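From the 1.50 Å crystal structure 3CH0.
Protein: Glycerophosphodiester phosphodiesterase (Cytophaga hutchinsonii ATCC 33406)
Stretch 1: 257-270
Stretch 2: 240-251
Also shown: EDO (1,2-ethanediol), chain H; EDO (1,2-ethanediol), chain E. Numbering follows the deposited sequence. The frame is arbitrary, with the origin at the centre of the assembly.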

ATOM      1  N   GLY A 257      -5.919  18.607 -10.759  1.00 12.59           N
ATOM      2  CA  GLY A 257      -4.649  18.932 -10.126  1.00 14.02           C
ATOM      3  C   GLY A 257      -3.978  17.927  -9.198  1.00 14.35           C
ATOM      4  O   GLY A 257      -3.006  18.274  -8.524  1.00 13.96           O
ATOM      5  N   VAL A 258      -4.445  16.669  -9.175  1.00 13.60           N
ATOM      6  CA  VAL A 258      -3.746  15.698  -8.333  1.00 12.92           C
ATOM      7  C   VAL A 258      -2.305  15.467  -8.798  1.00 12.39           C
ATOM      8  O   VAL A 258      -1.931  15.667  -9.955  1.00 12.93           O
ATOM      9  CB  VAL A 258      -4.476  14.353  -8.244  1.00 11.93           C
ATOM     10  CG1 VAL A 258      -5.922  14.556  -7.698  1.00 12.43           C
ATOM     11  CG2 VAL A 258      -4.461  13.539  -9.545  1.00 11.46           C
ATOM     12  N   ASP A 259      -1.503  14.989  -7.830  1.00 11.59           N
ATOM     13  CA  ASP A 259      -0.074  14.745  -8.011  1.00 12.51           C
ATOM     14  C   ASP A 259       0.336  13.319  -8.309  1.00 11.93           C
ATOM     15  O   ASP A 259       1.503  13.034  -8.591  1.00 11.94           O
ATOM     16  CB  ASP A 259       0.674  15.221  -6.758  1.00 11.11           C
ATOM     17  CG  ASP A 259       0.385  16.694  -6.463  1.00 11.54           C
ATOM     18  OD1 ASP A 259       1.009  17.515  -7.165  1.00 16.59           O
ATOM     19  OD2 ASP A 259      -0.481  16.997  -5.626  1.00 14.81           O
ATOM     20  N   GLY A 260      -0.645  12.428  -8.284  1.00 11.28           N
ATOM     21  CA  GLY A 260      -0.414  11.015  -8.498  1.00 11.27           C
ATOM     22  C   GLY A 260      -1.724  10.270  -8.432  1.00  9.61           C
ATOM     23  O   GLY A 260      -2.744  10.812  -8.057  1.00 11.61           O
ATOM     24  N   ILE A 261      -1.598   8.978  -8.700  1.00 10.24           N
ATOM     25  CA  ILE A 261      -2.741   8.048  -8.682  1.00  8.64           C
ATOM     26  C   ILE A 261      -2.282   6.715  -8.171  1.00 10.96           C
ATOM     27  O   ILE A 261      -1.245   6.221  -8.580  1.00 11.85           O
ATOM     28  CB  ILE A 261      -3.329   7.832 -10.089  1.00 12.15           C
ATOM     29  CG1 ILE A 261      -4.023   9.123 -10.535  1.00 13.45           C
ATOM     30  CG2 ILE A 261      -4.305   6.588 -10.188  1.00 12.88           C
ATOM     31  CD1 ILE A 261      -5.401   9.379  -9.948  1.00 12.18           C
ATOM     32  N   ILE A 262      -3.086   6.157  -7.259  1.00  8.71           N
ATOM     33  CA  ILE A 262      -2.958   4.782  -6.821  1.00  7.25           C
ATOM     34  C   ILE A 262      -4.026   3.983  -7.593  1.00  8.08           C
ATOM     35  O   ILE A 262      -5.202   4.222  -7.416  1.00 10.66           O
ATOM     36  CB  ILE A 262      -3.058   4.682  -5.275  1.00  8.78           C
ATOM     37  CG1 ILE A 262      -1.925   5.446  -4.586  1.00 10.67           C
ATOM     38  CG2 ILE A 262      -3.240   3.160  -4.816  1.00  8.87           C
ATOM     39  CD1 ILE A 262      -2.292   5.871  -3.194  1.00  9.95           C
ATOM     40  N   THR A 263      -3.561   2.970  -8.319  1.00  9.27           N
ATOM     41  CA  THR A 263      -4.445   2.179  -9.156  1.00  7.83           C
ATOM     42  C   THR A 263      -4.127   0.696  -9.208  1.00  8.51           C
ATOM     43  O   THR A 263      -2.964   0.308  -9.220  1.00  8.96           O
ATOM     44  CB  THR A 263      -4.400   2.715 -10.626  1.00 11.18           C
ATOM     45  OG1 THR A 263      -5.292   1.952 -11.474  1.00 10.08           O
ATOM     46  CG2 THR A 263      -2.998   2.678 -11.271  1.00  9.98           C
ATOM     47  N   ASP A 264      -5.184  -0.116  -9.263  1.00  9.49           N
ATOM     48  CA  ASP A 264      -5.024  -1.564  -9.462  1.00  7.72           C
ATOM     49  C   ASP A 264      -4.560  -1.914 -10.879  1.00  7.69           C
ATOM     50  O   ASP A 264      -4.157  -3.043 -11.109  1.00  9.62           O
ATOM     51  CB  ASP A 264      -6.347  -2.286  -9.177  1.00  9.94           C
ATOM     52  CG  ASP A 264      -6.666  -2.297  -7.717  1.00 11.11           C
ATOM     53  OD1 ASP A 264      -5.746  -2.609  -6.909  1.00 11.50           O
ATOM     54  OD2 ASP A 264      -7.829  -2.002  -7.365  1.00 11.94           O
ATOM     55  N   TYR A 265      -4.749  -0.979 -11.819  1.00  9.19           N
ATOM     56  CA  TYR A 265      -4.471  -1.166 -13.239  1.00 10.52           C
ATOM     57  C   TYR A 265      -3.457  -0.150 -13.761  1.00  9.05           C
ATOM     58  O   TYR A 265      -3.757   0.749 -14.588  1.00 10.54           O
ATOM     59  CB  TYR A 265      -5.804  -1.078 -14.003  1.00 10.10           C
ATOM     60  CG  TYR A 265      -6.808  -2.129 -13.655  1.00 10.63           C
ATOM     61  CD1 TYR A 265      -6.732  -3.398 -14.241  1.00 11.03           C
ATOM     62  CD2 TYR A 265      -7.783  -1.878 -12.756  1.00 13.94           C
ATOM     63  CE1 TYR A 265      -7.664  -4.374 -13.947  1.00 12.65           C
ATOM     64  CE2 TYR A 265      -8.692  -2.854 -12.397  1.00 13.47           C
ATOM     65  CZ  TYR A 265      -8.653  -4.084 -13.031  1.00 15.56           C
ATOM     66  OH  TYR A 265      -9.572  -5.029 -12.668  1.00 14.25           O
ATOM     67  N   PRO A 266      -2.200  -0.243 -13.282  1.00  9.97           N
ATOM     68  CA  PRO A 266      -1.199   0.736 -13.689  1.00 11.56           C
ATOM     69  C   PRO A 266      -0.912   0.684 -15.206  1.00 13.45           C
ATOM     70  O   PRO A 266      -0.445   1.669 -15.762  1.00 11.45           O
ATOM     71  CB  PRO A 266       0.002   0.416 -12.819  1.00 10.00           C
ATOM     72  CG  PRO A 266      -0.130  -1.029 -12.476  1.00 10.88           C
ATOM     73  CD  PRO A 266      -1.648  -1.211 -12.315  1.00 11.25           C
ATOM     74  N   ASP A 267      -1.246  -0.424 -15.855  1.00 12.34           N
ATOM     75  CA  ASP A 267      -1.197  -0.535 -17.313  1.00 15.07           C
ATOM     76  C   ASP A 267      -2.019   0.557 -18.055  1.00 12.98           C
ATOM     77  O   ASP A 267      -1.717   0.898 -19.220  1.00 14.17           O
ATOM     78  CB  ASP A 267      -1.602  -1.952 -17.760  1.00 15.55           C
ATOM     79  CG  ASP A 267      -2.981  -2.364 -17.307  1.00 16.55           C
ATOM     80  OD1 ASP A 267      -3.336  -2.120 -16.156  1.00 15.48           O
ATOM     81  OD2 ASP A 267      -3.694  -3.043 -18.092  1.00 22.18           O
ATOM     82  N   LEU A 268      -3.023   1.132 -17.387  1.00 12.56           N
ATOM     83  CA  LEU A 268      -3.795   2.232 -17.986  1.00 14.80           C
ATOM     84  C   LEU A 268      -2.896   3.369 -18.466  1.00 16.22           C
ATOM     85  O   LEU A 268      -3.184   4.022 -19.457  1.00 16.93           O
ATOM     86  CB  LEU A 268      -4.859   2.766 -17.005  1.00 14.56           C
ATOM     87  CG  LEU A 268      -6.054   1.815 -16.763  1.00 15.82           C
ATOM     88  CD1 LEU A 268      -6.898   2.202 -15.588  1.00 14.34           C
ATOM     89  CD2 LEU A 268      -6.943   1.685 -18.007  1.00 17.86           C
ATOM     90  N   PHE A 269      -1.798   3.598 -17.763  1.00 13.24           N
ATOM     91  CA  PHE A 269      -0.933   4.712 -18.058  1.00 14.88           C
ATOM     92  C   PHE A 269      -0.015   4.441 -19.233  1.00 18.25           C
ATOM     93  O   PHE A 269       0.593   5.379 -19.707  1.00 19.37           O
ATOM     94  CB  PHE A 269      -0.088   5.072 -16.832  1.00 15.86           C
ATOM     95  CG  PHE A 269      -0.870   5.793 -15.770  1.00 12.80           C
ATOM     96  CD1 PHE A 269      -1.068   7.150 -15.831  1.00 11.01           C
ATOM     97  CD2 PHE A 269      -1.447   5.118 -14.723  1.00 12.43           C
ATOM     98  CE1 PHE A 269      -1.756   7.820 -14.854  1.00 14.26           C
ATOM     99  CE2 PHE A 269      -2.136   5.779 -13.753  1.00 12.75           C
ATOM    100  CZ  PHE A 269      -2.308   7.103 -13.803  1.00 11.93           C
ATOM    101  N   PHE A 270       0.140   3.185 -19.634  1.00 20.04           N
ATOM    102  CA  PHE A 270       1.102   2.788 -20.666  1.00 21.07           C
ATOM    103  C   PHE A 270       0.393   2.237 -21.923  1.00 23.31           C
ATOM    104  O   PHE A 270       1.040   1.982 -22.926  1.00 31.10           O
ATOM    105  CB  PHE A 270       2.096   1.792 -20.075  1.00 18.58           C
ATOM    106  CG  PHE A 270       2.754   2.320 -18.845  1.00 18.02           C
ATOM    107  CD1 PHE A 270       3.758   3.273 -18.932  1.00 21.67           C
ATOM    108  CD2 PHE A 270       2.270   1.993 -17.589  1.00 16.53           C
ATOM    109  CE1 PHE A 270       4.333   3.817 -17.781  1.00 24.04           C
ATOM    110  CE2 PHE A 270       2.861   2.526 -16.444  1.00 15.65           C
ATOM    111  CZ  PHE A 270       3.872   3.455 -16.535  1.00 24.01           C
TER
HETATM  112  C1  EDO H 278     -13.129   3.945  -7.923  1.00 17.37           C
HETATM  113  O1  EDO H 278     -14.192   4.789  -8.422  1.00 14.57           O
HETATM  114  C2  EDO H 278     -12.758   2.847  -8.925  1.00 13.94           C
HETATM  115  O2  EDO H 278     -12.172   3.286 -10.136  1.00 12.77           O
HETATM  116  C1  EDO E 275     -12.076   4.316  -4.104  1.00 30.99           C
HETATM  117  O1  EDO E 275     -11.424   3.082  -3.880  1.00 23.64           O
HETATM  118  C2  EDO E 275     -13.598   4.149  -4.081  1.00 24.91           C
HETATM  119  O2  EDO E 275     -14.107   4.250  -2.752  1.00 28.94           O
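Stretch 2 240-251: IPWTVNTKEEIE

Two chain segments packed side by side must settle the hydrogen-bonding needs of both backbones, and the pairing of 240-251 with 257-270 in this phosphodiesterase shows how main chain and side chains share that work. The segments run in the same direction: Ile240 lies beside Gly260, Trp242 beside Ile262, with CA atoms 4.8 Å apart, and Val244 beside Thr263. Stretch 2 begins extended, passes through a cis peptide bond before Thr243, and turns into a helix at Lys247; stretch 1 offers the strand 260-263 and then a short 3-10 segment.

Ile262 carries the backbone pairing. Its N donates to Pro241 O at 3.1 Å, and its O accepts from Val244 N at 2.9 Å, both nearly straight. Ile262 thus bonds to Pro241 and Val244, with Trp242 and Thr243 between them; regular parallel pairing would leave a single residue there, so the run holding the cis peptide bond is one residue longer than the regular pattern. The same Ile262 O also receives a CA-H...O contact from Thr243 CA at 3.3 Å. Gly260 O is less fortunate: Pro241 CD lies 3.3 Å from it, and since proline has no N-H to give, this buried carbonyl has no partner in the model.

From the last strand residue onward, side chains take over. Thr263 OG1 donates to Val244 O at 2.7 Å and accepts from Tyr265 N at 3.0 Å, so the hydroxyl is used in both directions. Asn245 then reads Asp264 twice: Asp264 N donates to Asn245 OD1 at 2.9 Å, while Asn245 ND2 donates to Asp264 OD2 at 2.8 Å. The amide serves a backbone donor with its oxygen and a carboxylate with its nitrogen. Its CG also meets the edge of the Tyr265 ring, 3.7 Å from CD2.

Backbone donors facing away from stretch 1 find ethanediol, probably from the crystallisation liquor. Thr243 N donates to O1 of the chain E molecule at 3.1 Å, and Asn245 N to O2 of the chain H molecule at 2.9 Å; that O2 in turn donates to Glu249 OE2 at 2.8 Å. At the helix start, Thr246 OG1 caps Glu249 N through a weak 3.3 Å bond and donates to Glu249 OE2 at 2.6 Å.

Apolar packing fills the remainder. Ile262 CG1 rests 3.8 Å from Ile240 CG2. Ile250, on the helix, gathers three neighbours: its CG1 lies 4.1 Å from Ile261 CG2, its CD1 4.0 Å from Leu268 CD1, and its CG2 3.7 Å from Phe269 CZ. Together the stretches bury 847 Å².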

ATOM      1  N   ILE A 240      -2.649  12.415  -3.620  1.00 11.64           N
ATOM      2  CA  ILE A 240      -2.563  11.145  -4.334  1.00 10.01           C
ATOM      3  C   ILE A 240      -3.718  10.235  -3.912  1.00  9.01           C
ATOM      4  O   ILE A 240      -3.619   9.532  -2.910  1.00 10.46           O
ATOM      5  CB  ILE A 240      -1.213  10.424  -4.100  1.00 11.62           C
ATOM      6  CG1 ILE A 240      -0.061  11.383  -4.452  1.00 15.04           C
ATOM      7  CG2 ILE A 240      -1.109   9.176  -4.939  1.00  9.46           C
ATOM      8  CD1 ILE A 240       1.316  10.772  -4.284  1.00 12.99           C
ATOM      9  N   PRO A 241      -4.835  10.299  -4.651  1.00  9.82           N
ATOM     10  CA  PRO A 241      -5.998   9.505  -4.271  1.00  9.91           C
ATOM     11  C   PRO A 241      -5.935   8.045  -4.696  1.00  9.53           C
ATOM     12  O   PRO A 241      -5.130   7.661  -5.547  1.00 10.54           O
ATOM     13  CB  PRO A 241      -7.152  10.176  -4.992  1.00  9.74           C
ATOM     14  CG  PRO A 241      -6.596  11.083  -5.960  1.00 17.24           C
ATOM     15  CD  PRO A 241      -5.109  11.180  -5.798  1.00 10.14           C
ATOM     16  N   TRP A 242      -6.851   7.284  -4.103  1.00  9.99           N
ATOM     17  CA  TRP A 242      -6.944   5.839  -4.321  1.00  9.56           C
ATOM     18  C   TRP A 242      -8.398   5.404  -4.319  1.00  9.21           C
ATOM     19  O   TRP A 242      -9.213   6.154  -3.821  1.00  9.72           O
ATOM     20  CB  TRP A 242      -6.217   5.095  -3.174  1.00 11.46           C
ATOM     21  CG  TRP A 242      -6.665   5.538  -1.788  1.00 11.23           C
ATOM     22  CD1 TRP A 242      -6.100   6.530  -1.022  1.00  9.71           C
ATOM     23  CD2 TRP A 242      -7.777   5.052  -1.025  1.00  8.20           C
ATOM     24  NE1 TRP A 242      -6.756   6.651   0.156  1.00  9.92           N
ATOM     25  CE2 TRP A 242      -7.805   5.768   0.182  1.00  9.25           C
ATOM     26  CE3 TRP A 242      -8.761   4.064  -1.233  1.00  9.41           C
ATOM     27  CZ2 TRP A 242      -8.790   5.528   1.154  1.00 10.65           C
ATOM     28  CZ3 TRP A 242      -9.725   3.838  -0.256  1.00 12.64           C
ATOM     29  CH2 TRP A 242      -9.716   4.547   0.937  1.00 12.29           C
ATOM     30  N   THR A 243      -8.723   4.212  -4.828  1.00  9.72           N
ATOM     31  CA  THR A 243      -7.965   3.423  -5.753  1.00  9.65           C
ATOM     32  C   THR A 243      -8.723   3.601  -7.060  1.00 10.32           C
ATOM     33  O   THR A 243      -9.906   3.244  -7.165  1.00 11.10           O
ATOM     34  CB  THR A 243      -7.908   1.956  -5.302  1.00 10.60           C
ATOM     35  OG1 THR A 243      -7.168   1.884  -4.065  1.00 10.96           O
ATOM     36  CG2 THR A 243      -7.203   1.070  -6.322  1.00 10.91           C
ATOM     37  N   VAL A 244      -8.047   4.157  -8.056  1.00  8.57           N
ATOM     38  CA  VAL A 244      -8.675   4.690  -9.266  1.00  9.67           C
ATOM     39  C   VAL A 244      -8.389   3.804 -10.465  1.00 10.83           C
ATOM     40  O   VAL A 244      -7.256   3.671 -10.875  1.00 10.64           O
ATOM     41  CB  VAL A 244      -8.263   6.122  -9.515  1.00 10.50           C
ATOM     42  CG1 VAL A 244      -9.177   6.743 -10.577  1.00 10.47           C
ATOM     43  CG2 VAL A 244      -8.270   6.988  -8.211  1.00 10.30           C
ATOM     44  N   ASN A 245      -9.454   3.159 -11.000  1.00 11.12           N
ATOM     45  CA  ASN A 245      -9.297   1.993 -11.861  1.00 10.24           C
ATOM     46  C   ASN A 245      -9.885   2.167 -13.272  1.00 11.53           C
ATOM     47  O   ASN A 245     -10.058   1.185 -13.988  1.00 13.41           O
ATOM     48  CB  ASN A 245      -9.904   0.749 -11.181  1.00 10.40           C
ATOM     49  CG  ASN A 245      -9.032   0.257 -10.012  1.00  9.02           C
ATOM     50  OD1 ASN A 245      -7.869   0.678  -9.947  1.00 11.81           O
ATOM     51  ND2 ASN A 245      -9.544  -0.677  -9.206  1.00 11.69           N
ATOM     52  N   THR A 246     -10.214   3.395 -13.666  1.00 12.08           N
ATOM     53  CA  THR A 246     -10.684   3.677 -15.016  1.00 12.65           C
ATOM     54  C   THR A 246      -9.921   4.857 -15.574  1.00 12.80           C
ATOM     55  O   THR A 246      -9.529   5.749 -14.826  1.00 12.27           O
ATOM     56  CB  THR A 246     -12.222   3.907 -15.161  1.00 13.62           C
ATOM     57  OG1 THR A 246     -12.578   5.129 -14.503  1.00 13.95           O
ATOM     58  CG2 THR A 246     -12.975   2.728 -14.606  1.00 13.03           C
ATOM     59  N   LYS A 247      -9.705   4.865 -16.894  1.00 13.32           N
ATOM     60  CA  LYS A 247      -9.020   5.913 -17.548  1.00 15.54           C
ATOM     61  C   LYS A 247      -9.729   7.245 -17.349  1.00 13.70           C
ATOM     62  O   LYS A 247      -9.106   8.252 -17.100  1.00 12.90           O
ATOM     63  CB  LYS A 247      -8.944   5.559 -19.042  1.00 15.59           C
ATOM     64  CG  LYS A 247      -8.375   6.646 -19.895  1.00 18.52           C
ATOM     65  CD  LYS A 247      -8.317   6.216 -21.389  1.00 19.36           C
ATOM     66  CE  LYS A 247      -7.578   7.257 -22.239  1.00 32.38           C
ATOM     67  NZ  LYS A 247      -7.759   6.905 -23.706  1.00 32.76           N
ATOM     68  N   GLU A 248     -11.044   7.252 -17.472  1.00 14.34           N
ATOM     69  CA  GLU A 248     -11.778   8.507 -17.428  1.00 13.15           C
ATOM     70  C   GLU A 248     -11.645   9.137 -16.022  1.00 12.14           C
ATOM     71  O   GLU A 248     -11.539  10.341 -15.882  1.00 14.29           O
ATOM     72  CB  GLU A 248     -13.250   8.269 -17.752  1.00 15.07           C
ATOM     73  CG  GLU A 248     -13.511   7.836 -19.165  1.00 22.07           C
ATOM     74  CD  GLU A 248     -13.259   6.340 -19.421  1.00 28.89           C
ATOM     75  OE1 GLU A 248     -13.002   5.545 -18.488  1.00 21.22           O
ATOM     76  OE2 GLU A 248     -13.304   5.965 -20.610  1.00 39.62           O
ATOM     77  N   GLU A 249     -11.705   8.309 -14.965  1.00 10.60           N
ATOM     78  CA  GLU A 249     -11.579   8.833 -13.608  1.00 12.38           C
ATOM     79  C   GLU A 249     -10.203   9.427 -13.359  1.00 12.57           C
ATOM     80  O   GLU A 249     -10.051  10.446 -12.694  1.00 12.23           O
ATOM     81  CB  GLU A 249     -11.888   7.760 -12.548  1.00 11.49           C
ATOM     82  CG  GLU A 249     -13.327   7.330 -12.443  1.00 11.95           C
ATOM     83  CD  GLU A 249     -13.424   6.185 -11.504  1.00 12.40           C
ATOM     84  OE1 GLU A 249     -13.554   6.444 -10.254  1.00 14.04           O
ATOM     85  OE2 GLU A 249     -13.352   5.011 -11.983  1.00 12.36           O
ATOM     86  N   ILE A 250      -9.182   8.763 -13.909  1.00 13.20           N
ATOM     87  CA  ILE A 250      -7.786   9.244 -13.803  1.00 11.74           C
ATOM     88  C   ILE A 250      -7.663  10.592 -14.512  1.00 13.16           C
ATOM     89  O   ILE A 250      -7.088  11.552 -13.985  1.00 14.66           O
ATOM     90  CB  ILE A 250      -6.800   8.210 -14.390  1.00 11.39           C
ATOM     91  CG1 ILE A 250      -6.706   6.995 -13.449  1.00 15.16           C
ATOM     92  CG2 ILE A 250      -5.428   8.822 -14.621  1.00 13.59           C
ATOM     93  CD1 ILE A 250      -6.034   5.727 -14.020  1.00 12.60           C
ATOM     94  N   GLU A 251      -8.249  10.659 -15.704  1.00 14.25           N
ATOM     95  CA  GLU A 251      -8.207  11.917 -16.472  1.00 15.40           C
ATOM     96  C   GLU A 251      -8.935  13.054 -15.745  1.00 13.26           C
ATOM     97  O   GLU A 251      -8.411  14.208 -15.716  1.00 17.95           O
ATOM     98  CB  GLU A 251      -8.754  11.672 -17.882  1.00 20.48           C
ATOM     99  CG  GLU A 251      -7.749  10.935 -18.751  1.00 19.97           C
ATOM    100  CD  GLU A 251      -8.291  10.508 -20.117  1.00 24.21           C
ATOM    101  OE1 GLU A 251      -9.531  10.277 -20.238  1.00 28.33           O
ATOM    102  OE2 GLU A 251      -7.445  10.373 -21.029  1.00 30.53           O
TER